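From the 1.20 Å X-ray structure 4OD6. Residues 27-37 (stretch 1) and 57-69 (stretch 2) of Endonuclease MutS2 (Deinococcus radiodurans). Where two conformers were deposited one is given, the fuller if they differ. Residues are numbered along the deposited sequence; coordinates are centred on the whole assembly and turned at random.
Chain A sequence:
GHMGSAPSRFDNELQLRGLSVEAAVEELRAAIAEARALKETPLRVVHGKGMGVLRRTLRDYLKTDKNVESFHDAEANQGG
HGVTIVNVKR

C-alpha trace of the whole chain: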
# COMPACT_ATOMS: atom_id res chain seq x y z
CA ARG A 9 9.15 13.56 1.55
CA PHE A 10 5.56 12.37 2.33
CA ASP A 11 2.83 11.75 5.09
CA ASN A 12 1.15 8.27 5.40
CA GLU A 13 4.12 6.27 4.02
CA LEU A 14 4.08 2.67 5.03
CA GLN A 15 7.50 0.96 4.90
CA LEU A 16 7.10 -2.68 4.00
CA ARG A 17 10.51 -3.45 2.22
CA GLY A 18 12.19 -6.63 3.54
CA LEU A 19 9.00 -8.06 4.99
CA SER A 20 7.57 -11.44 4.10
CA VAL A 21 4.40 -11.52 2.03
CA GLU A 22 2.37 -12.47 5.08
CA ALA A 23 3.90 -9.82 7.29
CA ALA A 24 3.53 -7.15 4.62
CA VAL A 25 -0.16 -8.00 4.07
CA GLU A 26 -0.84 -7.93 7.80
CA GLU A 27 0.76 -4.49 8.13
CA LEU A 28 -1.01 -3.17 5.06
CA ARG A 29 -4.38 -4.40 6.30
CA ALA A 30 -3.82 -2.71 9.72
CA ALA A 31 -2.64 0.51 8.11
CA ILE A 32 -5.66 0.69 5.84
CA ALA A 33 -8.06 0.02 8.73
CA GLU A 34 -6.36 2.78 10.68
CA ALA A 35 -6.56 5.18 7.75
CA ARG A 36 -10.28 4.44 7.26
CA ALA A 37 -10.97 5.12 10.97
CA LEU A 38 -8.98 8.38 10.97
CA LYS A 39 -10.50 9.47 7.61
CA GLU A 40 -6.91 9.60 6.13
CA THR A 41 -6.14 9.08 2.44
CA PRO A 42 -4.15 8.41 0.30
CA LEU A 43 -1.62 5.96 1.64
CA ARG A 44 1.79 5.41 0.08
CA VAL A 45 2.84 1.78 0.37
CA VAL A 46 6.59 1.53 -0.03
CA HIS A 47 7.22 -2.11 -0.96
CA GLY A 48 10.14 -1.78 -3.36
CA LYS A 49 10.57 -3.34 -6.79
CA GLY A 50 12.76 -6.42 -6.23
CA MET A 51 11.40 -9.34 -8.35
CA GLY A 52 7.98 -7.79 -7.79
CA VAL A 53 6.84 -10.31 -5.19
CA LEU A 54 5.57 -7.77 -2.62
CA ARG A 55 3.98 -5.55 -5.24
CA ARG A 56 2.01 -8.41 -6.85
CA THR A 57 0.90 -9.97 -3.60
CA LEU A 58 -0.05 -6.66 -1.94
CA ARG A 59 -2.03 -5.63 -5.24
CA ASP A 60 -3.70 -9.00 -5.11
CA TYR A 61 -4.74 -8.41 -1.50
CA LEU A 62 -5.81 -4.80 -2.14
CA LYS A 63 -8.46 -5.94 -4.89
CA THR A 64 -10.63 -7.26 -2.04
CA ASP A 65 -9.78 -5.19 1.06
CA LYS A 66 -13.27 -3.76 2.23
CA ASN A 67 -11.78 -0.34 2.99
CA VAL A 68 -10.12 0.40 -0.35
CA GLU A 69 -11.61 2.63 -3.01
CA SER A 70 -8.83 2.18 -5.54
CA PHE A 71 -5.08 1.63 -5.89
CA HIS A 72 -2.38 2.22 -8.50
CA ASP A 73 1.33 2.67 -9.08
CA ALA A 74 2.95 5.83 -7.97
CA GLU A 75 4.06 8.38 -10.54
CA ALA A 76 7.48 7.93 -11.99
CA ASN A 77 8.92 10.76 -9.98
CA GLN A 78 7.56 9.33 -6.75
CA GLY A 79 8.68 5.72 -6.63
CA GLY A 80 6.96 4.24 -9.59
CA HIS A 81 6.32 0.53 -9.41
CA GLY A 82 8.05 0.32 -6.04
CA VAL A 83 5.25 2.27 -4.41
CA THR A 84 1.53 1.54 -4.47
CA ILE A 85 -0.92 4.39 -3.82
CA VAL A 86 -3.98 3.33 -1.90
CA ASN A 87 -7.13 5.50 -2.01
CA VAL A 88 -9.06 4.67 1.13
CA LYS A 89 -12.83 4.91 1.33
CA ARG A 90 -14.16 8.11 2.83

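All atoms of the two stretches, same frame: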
# COMPACT_ATOMS: atom_id res chain seq x y z
N GLU A 27 0.50 -5.90 7.89
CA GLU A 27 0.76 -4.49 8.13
C GLU A 27 -0.09 -3.58 7.25
O GLU A 27 -0.61 -2.60 7.70
CB GLU A 27 2.25 -4.17 7.97
CG GLU A 27 3.15 -4.82 9.02
CD GLU A 27 2.74 -4.54 10.45
OE1 GLU A 27 2.54 -3.37 10.72
OE2 GLU A 27 2.62 -5.51 11.21
N LEU A 28 -0.21 -3.96 5.98
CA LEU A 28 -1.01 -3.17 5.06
C LEU A 28 -2.48 -3.14 5.49
O LEU A 28 -3.11 -2.10 5.51
CB LEU A 28 -0.85 -3.70 3.63
CG LEU A 28 -1.69 -3.00 2.57
CD1 LEU A 28 -1.40 -1.50 2.53
CD2 LEU A 28 -1.44 -3.62 1.20
N ARG A 29 -2.99 -4.29 5.88
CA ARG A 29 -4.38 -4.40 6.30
C ARG A 29 -4.63 -3.52 7.54
O ARG A 29 -5.61 -2.82 7.60
CB ARG A 29 -4.71 -5.87 6.58
CG ARG A 29 -6.10 -6.11 7.10
CD ARG A 29 -6.34 -7.60 7.18
NE ARG A 29 -7.67 -7.91 7.61
CZ ARG A 29 -8.75 -7.66 6.93
NH1 ARG A 29 -8.68 -7.16 5.70
NH2 ARG A 29 -9.92 -8.01 7.44
N ALA A 30 -3.72 -3.56 8.52
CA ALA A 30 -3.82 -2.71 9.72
C ALA A 30 -3.73 -1.24 9.39
O ALA A 30 -4.44 -0.44 9.92
CB ALA A 30 -2.71 -3.11 10.71
N ALA A 31 -2.83 -0.89 8.49
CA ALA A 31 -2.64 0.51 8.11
C ALA A 31 -3.86 1.05 7.43
O ALA A 31 -4.22 2.19 7.63
CB ALA A 31 -1.41 0.68 7.23
N ILE A 32 -4.47 0.27 6.55
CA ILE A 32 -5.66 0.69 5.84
C ILE A 32 -6.82 0.85 6.81
O ILE A 32 -7.54 1.80 6.72
CB ILE A 32 -6.01 -0.28 4.70
CG1 ILE A 32 -4.94 -0.20 3.63
CG2 ILE A 32 -7.39 0.01 4.13
CD1 ILE A 32 -5.06 -1.26 2.55
N ALA A 33 -6.97 -0.06 7.74
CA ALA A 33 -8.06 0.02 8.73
C ALA A 33 -7.89 1.29 9.56
O ALA A 33 -8.82 1.99 9.85
CB ALA A 33 -8.08 -1.23 9.62
N GLU A 34 -6.66 1.59 9.92
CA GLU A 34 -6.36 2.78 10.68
C GLU A 34 -6.71 4.02 9.88
O GLU A 34 -7.36 4.90 10.38
CB GLU A 34 -4.88 2.80 11.10
CG GLU A 34 -4.43 4.08 11.80
CD GLU A 34 -2.91 4.17 11.91
OE1 GLU A 34 -2.28 4.54 10.94
OE2 GLU A 34 -2.39 3.86 12.97
N ALA A 35 -6.29 4.04 8.62
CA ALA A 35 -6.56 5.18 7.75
C ALA A 35 -8.08 5.42 7.57
O ALA A 35 -8.52 6.56 7.56
CB ALA A 35 -5.88 5.01 6.40
N ARG A 36 -8.84 4.34 7.42
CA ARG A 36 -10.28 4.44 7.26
C ARG A 36 -10.86 5.07 8.54
O ARG A 36 -11.66 5.98 8.47
CB ARG A 36 -10.90 3.06 7.02
CG ARG A 36 -12.43 2.99 6.83
CD ARG A 36 -12.77 3.17 5.37
NE ARG A 36 -14.19 3.48 5.11
CZ ARG A 36 -15.13 2.59 4.85
NH1 ARG A 36 -14.89 1.31 4.89
NH2 ARG A 36 -16.36 3.02 4.61
N ALA A 37 -10.44 4.60 9.70
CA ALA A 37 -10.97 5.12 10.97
C ALA A 37 -10.63 6.60 11.19
O ALA A 37 -11.43 7.33 11.74
CB ALA A 37 -10.52 4.26 12.14
N THR A 57 1.71 -9.42 -4.69
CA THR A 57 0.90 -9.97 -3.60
C THR A 57 0.05 -8.91 -2.86
O THR A 57 -1.09 -9.12 -2.52
CB THR A 57 1.72 -10.77 -2.59
OG1 THR A 57 2.70 -9.94 -2.01
CG2 THR A 57 2.40 -11.92 -3.24
N LEU A 58 0.66 -7.77 -2.59
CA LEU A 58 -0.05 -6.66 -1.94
C LEU A 58 -1.15 -6.19 -2.99
O LEU A 58 -2.24 -5.92 -2.54
CB LEU A 58 0.85 -5.49 -1.61
CG LEU A 58 1.87 -5.91 -0.56
CD1 LEU A 58 2.96 -4.84 -0.38
CD2 LEU A 58 1.21 -6.22 0.76
N ARG A 59 -0.98 -6.05 -4.34
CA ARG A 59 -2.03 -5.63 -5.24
C ARG A 59 -3.13 -6.65 -5.23
O ARG A 59 -4.29 -6.37 -5.32
CB ARG A 59 -1.48 -5.44 -6.63
CG ARG A 59 -0.58 -4.22 -6.78
CD ARG A 59 0.10 -4.19 -8.12
NE ARG A 59 -0.85 -4.32 -9.20
CZ ARG A 59 -1.47 -3.30 -9.75
NH1 ARG A 59 -1.24 -2.07 -9.33
NH2 ARG A 59 -2.36 -3.53 -10.71
N ASP A 60 -2.72 -7.91 -5.14
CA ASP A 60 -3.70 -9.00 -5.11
C ASP A 60 -4.59 -8.91 -3.87
O ASP A 60 -5.81 -9.10 -3.95
CB ASP A 60 -3.00 -10.35 -5.14
CG ASP A 60 -3.96 -11.52 -5.00
OD1 ASP A 60 -4.62 -11.86 -6.00
OD2 ASP A 60 -4.06 -12.08 -3.89
N TYR A 61 -3.99 -8.60 -2.73
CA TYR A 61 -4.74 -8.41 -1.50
C TYR A 61 -5.65 -7.18 -1.60
O TYR A 61 -6.80 -7.21 -1.15
CB TYR A 61 -3.79 -8.28 -0.29
CG TYR A 61 -4.46 -7.69 0.93
CD1 TYR A 61 -5.18 -8.48 1.81
CD2 TYR A 61 -4.42 -6.32 1.17
CE1 TYR A 61 -5.81 -7.94 2.91
CE2 TYR A 61 -5.05 -5.76 2.26
CZ TYR A 61 -5.74 -6.58 3.13
OH TYR A 61 -6.37 -6.03 4.22
N LEU A 62 -5.12 -6.10 -2.16
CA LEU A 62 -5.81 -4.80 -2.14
C LEU A 62 -7.18 -4.99 -2.96
O LEU A 62 -8.11 -4.19 -2.70
CB LEU A 62 -5.00 -3.75 -2.82
CG LEU A 62 -3.93 -3.17 -1.91
CD1 LEU A 62 -2.89 -2.37 -2.67
CD2 LEU A 62 -4.58 -2.38 -0.79
N LYS A 63 -7.33 -5.87 -4.01
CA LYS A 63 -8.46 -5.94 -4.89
C LYS A 63 -9.67 -6.26 -4.07
O LYS A 63 -10.79 -6.12 -4.47
CB LYS A 63 -8.27 -7.05 -5.97
CG LYS A 63 -7.17 -6.83 -7.03
CD LYS A 63 -6.33 -8.06 -7.38
CE LYS A 63 -5.19 -7.80 -8.41
NZ LYS A 63 -4.16 -8.89 -8.64
N THR A 64 -9.45 -6.89 -2.90
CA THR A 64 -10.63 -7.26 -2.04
C THR A 64 -10.72 -6.66 -0.61
O THR A 64 -11.61 -7.00 0.17
CB THR A 64 -10.82 -8.79 -1.90
OG1 THR A 64 -9.66 -9.37 -1.29
CG2 THR A 64 -11.10 -9.43 -3.25
N ASP A 65 -9.80 -5.79 -0.25
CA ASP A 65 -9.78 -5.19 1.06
C ASP A 65 -11.13 -4.30 1.15
O ASP A 65 -11.32 -3.42 0.30
CB ASP A 65 -8.53 -4.35 1.31
CG ASP A 65 -8.54 -3.62 2.68
OD1 ASP A 65 -9.43 -2.83 2.94
OD2 ASP A 65 -7.60 -3.84 3.47
N LYS A 66 -11.96 -4.44 2.17
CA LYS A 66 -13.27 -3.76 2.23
C LYS A 66 -13.20 -2.23 2.28
O LYS A 66 -14.18 -1.53 2.11
CB LYS A 66 -14.07 -4.26 3.44
CG LYS A 66 -13.50 -3.85 4.78
CD LYS A 66 -14.25 -4.45 5.96
CE LYS A 66 -14.01 -3.68 7.24
NZ LYS A 66 -14.41 -2.25 7.11
N ASN A 67 -12.03 -1.74 2.64
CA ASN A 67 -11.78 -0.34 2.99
C ASN A 67 -11.17 0.48 1.84
O ASN A 67 -11.00 1.69 1.95
CB ASN A 67 -10.83 -0.25 4.19
CG ASN A 67 -11.50 -0.66 5.49
OD1 ASN A 67 -12.67 -0.36 5.73
ND2 ASN A 67 -10.75 -1.36 6.33
N VAL A 68 -10.85 -0.20 0.75
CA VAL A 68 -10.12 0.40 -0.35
C VAL A 68 -11.05 0.85 -1.47
O VAL A 68 -11.88 0.07 -1.93
CB VAL A 68 -9.09 -0.59 -0.89
CG1 VAL A 68 -8.47 -0.10 -2.18
CG2 VAL A 68 -8.01 -0.86 0.16
N GLU A 69 -10.89 2.10 -1.87
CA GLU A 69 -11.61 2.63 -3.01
C GLU A 69 -10.92 2.28 -4.30
O GLU A 69 -11.53 1.85 -5.23
CB GLU A 69 -11.79 4.14 -2.87
CG GLU A 69 -12.67 4.80 -3.92
CD GLU A 69 -13.12 6.20 -3.51
OE1 GLU A 69 -13.25 6.49 -2.33
OE2 GLU A 69 -13.38 7.02 -4.40
O HOH W 1 -8.14 -2.92 6.00

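Stretch 1 is helical throughout, with regular i to i+4 backbone hydrogen bonds from Ala31 N to Glu27 O through Ala37 N to Ala33 O. Stretch 2 opens within a helix that is already under way at Thr57 and then passes into a loop. A type I beta turn runs from Asp65 to Val68, closed by Val68 N to Asp65 O at 3.3 Å. The two helix axes cross at -45° and come no closer than 11.3 Å. That spacing leaves room for side chains between them. The backbones come nearer at the turn, where the CA atoms of Arg36 and Asn67 are 6.6 Å apart.

Leu28 and Ile32 lie one helical turn apart and both point toward stretch 2. Leu28 CD2 packs 3.7 Å from Leu58 CD2 and 3.9 Å from Leu62 CD2. Ile32 CD1 lies 3.6 Å from Leu62 CD2 and 3.8 Å from Val68 CG2. Leu62 CD2 thus touches both residues. Ile32 CG2 also rests 3.5 Å from Asn67 CB, against the turn.

Polar contacts border this apolar group. Arg29 NH1 donates a hydrogen bond to Tyr61 OH at 3.0 Å, at the edge of the guanidinium. The position of Tyr61 OH is less certain, because it sits too close to the Arg29 side chain in the model. Arg29 NH1 is 4.1 Å from Asp65 OD2, opposite in charge but beyond a salt bridge.

Asp65 OD1 accepts from Asn67 N at 2.8 Å, which braces the turn. Asn67 OD1 accepts from Arg36 NH1 at 2.9 Å and from Lys66 NZ at 2.9 Å. The two donors to this shared acceptor carry like charges, and Arg36 NH1 and Lys66 NZ are 4.2 Å apart. Water 1 donates to Arg29 O (3.0 Å) and Asp65 OD2 (2.7 Å) and accepts from Asn67 ND2 (3.1 Å), so it ties the helix backbone to the turn.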